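Local coordinates for protein IWS1 (Encephalitozoon cuniculi, PDB 2XPP) that probably acts as a transcription factor in RNA polymerase II regulation, and is packed here against the chain of another protein, at residues 15-20 with 67-72. Sequence-based numbering, arbitrary orientation.
Sequences KRMQDI and KGWLEP
Trp-69 reaches across from the end of helix 62-70 and lays its indole against helix 5-30, where Met-17 and Ile-20 receive it. Trp-69 NE1 donates to Met-17 O over 2.9 Å, with an almost straight N-H...O angle of 173°. That oxygen sits at the ring edge, in the indole plane, whereas seen from the carbonyl the donor stands above the peptide plane. The buried N-H is thereby satisfied by a main-chain carbonyl.

Met-17 also lies over one face of the same ring, on the five-membered side of the bicycle. Its chain bends at the last torsion (chi3 84°), which swings the methyl over the indole; Met-17 CE lies 3.7 Å from the centroid of the five-membered ring of Trp-69, nearly on its normal, a CH-pi contact. Met-17 SD follows obliquely at 5.1 Å from that centroid of Trp-69, making this a Met-aromatic pair as well. One turn on, Ile-20 meets the benzo part of the indole, with Ile-20 CG2 3.6 Å from Trp-69 CZ2.

Behind this first shell, Ile-44 of helix 36-48 packs on Met-17 and Ile-20, while Leu-87 of helix 81-92 touches Trp-69. Gln-18 NE2 hydrogen-bonds Glu-65 OE2, a second polar link between helices 5-30 and 62-70. The indole thus packs these helices together in an all-helical fold of the TFIIS N-terminal family, within whose range 67-72 falls: helix-to-helix core packing with an added side-chain-to-backbone hydrogen bond.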
loop_
_atom_site.group_PDB
_atom_site.type_symbol
_atom_site.label_atom_id
_atom_site.label_comp_id
_atom_site.label_asym_id
_atom_site.label_seq_id
_atom_site.Cartn_x
_atom_site.Cartn_y
_atom_site.Cartn_z
ATOM N N LYS A 15 5.098 -13.747 2.697
ATOM C CA LYS A 15 5.121 -14.709 1.589
ATOM C C LYS A 15 3.700 -15.031 1.108
ATOM O O LYS A 15 3.459 -15.172 -0.115
ATOM C CB LYS A 15 5.860 -15.984 2.019
ATOM C CG LYS A 15 5.852 -17.100 0.952
ATOM C CD LYS A 15 6.553 -18.371 1.440
ATOM C CE LYS A 15 7.006 -19.266 0.281
ATOM N NZ LYS A 15 6.083 -19.187 -0.886
ATOM N N ARG A 16 2.764 -15.114 2.045
ATOM C CA ARG A 16 1.382 -15.378 1.669
ATOM C C ARG A 16 0.827 -14.261 0.774
ATOM O O ARG A 16 0.182 -14.532 -0.266
ATOM C CB ARG A 16 0.515 -15.528 2.898
ATOM C CG ARG A 16 -0.892 -15.973 2.583
ATOM C CD ARG A 16 -1.658 -16.223 3.881
ATOM N NE ARG A 16 -3.070 -16.396 3.571
ATOM C CZ ARG A 16 -4.047 -16.366 4.466
ATOM N NH1 ARG A 16 -3.770 -16.184 5.771
ATOM N NH2 ARG A 16 -5.301 -16.532 4.050
ATOM N N MET A 17 1.113 -13.008 1.155
ATOM C CA MET A 17 0.632 -11.852 0.400
ATOM C C MET A 17 1.289 -11.811 -0.959
ATOM O O MET A 17 0.598 -11.536 -1.954
ATOM C CB MET A 17 0.921 -10.557 1.135
ATOM C CG MET A 17 -0.055 -10.360 2.264
ATOM S SD MET A 17 0.121 -8.703 3.022
ATOM C CE MET A 17 -0.915 -7.756 1.882
ATOM N N GLN A 18 2.588 -12.149 -1.014
ATOM C CA GLN A 18 3.312 -12.207 -2.283
ATOM C C GLN A 18 2.712 -13.251 -3.218
ATOM O O GLN A 18 2.559 -13.003 -4.414
ATOM C CB GLN A 18 4.790 -12.583 -2.062
ATOM C CG GLN A 18 5.633 -11.441 -1.500
ATOM C CD GLN A 18 7.052 -11.887 -1.171
ATOM O OE1 GLN A 18 7.366 -13.090 -1.247
ATOM N NE2 GLN A 18 7.909 -10.940 -0.796
ATOM N N ASP A 19 2.438 -14.426 -2.674
ATOM C CA ASP A 19 1.954 -15.526 -3.499
ATOM C C ASP A 19 0.576 -15.182 -4.085
ATOM O O ASP A 19 0.303 -15.462 -5.281
ATOM C CB ASP A 19 1.929 -16.835 -2.697
ATOM C CG ASP A 19 3.341 -17.372 -2.417
ATOM O OD1 ASP A 19 4.305 -16.881 -3.047
ATOM O OD2 ASP A 19 3.464 -18.272 -1.555
ATOM N N ILE A 20 -0.272 -14.578 -3.258
ATOM C CA ILE A 20 -1.629 -14.222 -3.724
ATOM C C ILE A 20 -1.537 -13.169 -4.829
ATOM O O ILE A 20 -2.249 -13.242 -5.857
ATOM C CB ILE A 20 -2.489 -13.724 -2.560
ATOM C CG1 ILE A 20 -2.816 -14.886 -1.618
ATOM C CG2 ILE A 20 -3.770 -13.003 -3.100
ATOM C CD1 ILE A 20 -3.300 -14.410 -0.213
ATOM N N LYS A 67 1.533 -2.244 -0.811
ATOM C CA LYS A 67 1.644 -1.459 -2.054
ATOM C C LYS A 67 1.249 -2.300 -3.278
ATOM O O LYS A 67 0.446 -1.864 -4.096
ATOM C CB LYS A 67 3.069 -0.990 -2.241
ATOM C CG LYS A 67 3.323 -0.212 -3.563
ATOM C CD LYS A 67 4.797 0.161 -3.650
ATOM C CE LYS A 67 5.045 1.044 -4.827
ATOM N NZ LYS A 67 6.549 1.117 -5.009
ATOM N N GLY A 68 1.851 -3.478 -3.406
ATOM C CA GLY A 68 1.518 -4.393 -4.533
ATOM C C GLY A 68 0.043 -4.701 -4.650
ATOM O O GLY A 68 -0.524 -4.723 -5.772
ATOM N N TRP A 69 -0.574 -5.028 -3.535
ATOM C CA TRP A 69 -2.026 -5.311 -3.521
ATOM C C TRP A 69 -2.880 -4.096 -3.926
ATOM O O TRP A 69 -4.011 -4.267 -4.451
ATOM C CB TRP A 69 -2.461 -5.804 -2.147
ATOM C CG TRP A 69 -2.196 -7.282 -1.846
ATOM C CD1 TRP A 69 -1.050 -8.009 -2.052
ATOM C CD2 TRP A 69 -3.127 -8.172 -1.217
ATOM N NE1 TRP A 69 -1.234 -9.312 -1.614
ATOM C CE2 TRP A 69 -2.495 -9.426 -1.090
ATOM C CE3 TRP A 69 -4.458 -8.029 -0.782
ATOM C CZ2 TRP A 69 -3.145 -10.543 -0.511
ATOM C CZ3 TRP A 69 -5.102 -9.123 -0.223
ATOM C CH2 TRP A 69 -4.436 -10.367 -0.105
ATOM N N LEU A 70 -2.386 -2.888 -3.677
ATOM C CA LEU A 70 -3.139 -1.646 -4.049
ATOM C C LEU A 70 -2.871 -1.201 -5.490
ATOM O O LEU A 70 -3.599 -0.369 -6.059
ATOM C CB LEU A 70 -2.692 -0.525 -3.113
ATOM C CG LEU A 70 -3.206 -0.671 -1.649
ATOM C CD1 LEU A 70 -2.513 0.409 -0.790
ATOM C CD2 LEU A 70 -4.751 -0.488 -1.572
ATOM N N GLU A 71 -1.801 -1.716 -6.061
ATOM C CA GLU A 71 -1.378 -1.309 -7.420
ATOM C C GLU A 71 -2.303 -1.818 -8.528
ATOM O O GLU A 71 -3.072 -2.821 -8.296
ATOM C CB GLU A 71 0.056 -1.741 -7.667
ATOM C CG GLU A 71 1.034 -0.794 -6.997
ATOM C CD GLU A 71 2.483 -1.197 -7.256
ATOM O OE1 GLU A 71 2.794 -2.420 -7.274
ATOM O OE2 GLU A 71 3.326 -0.305 -7.521
ATOM N N PRO A 72 -2.281 -1.152 -9.697
ATOM C CA PRO A 72 -3.124 -1.678 -10.795
ATOM C C PRO A 72 -2.720 -3.103 -11.178
ATOM O O PRO A 72 -1.553 -3.492 -11.050
ATOM C CB PRO A 72 -2.814 -0.760 -11.979
ATOM C CG PRO A 72 -2.175 0.468 -11.338
ATOM C CD PRO A 72 -1.478 0.013 -10.124
#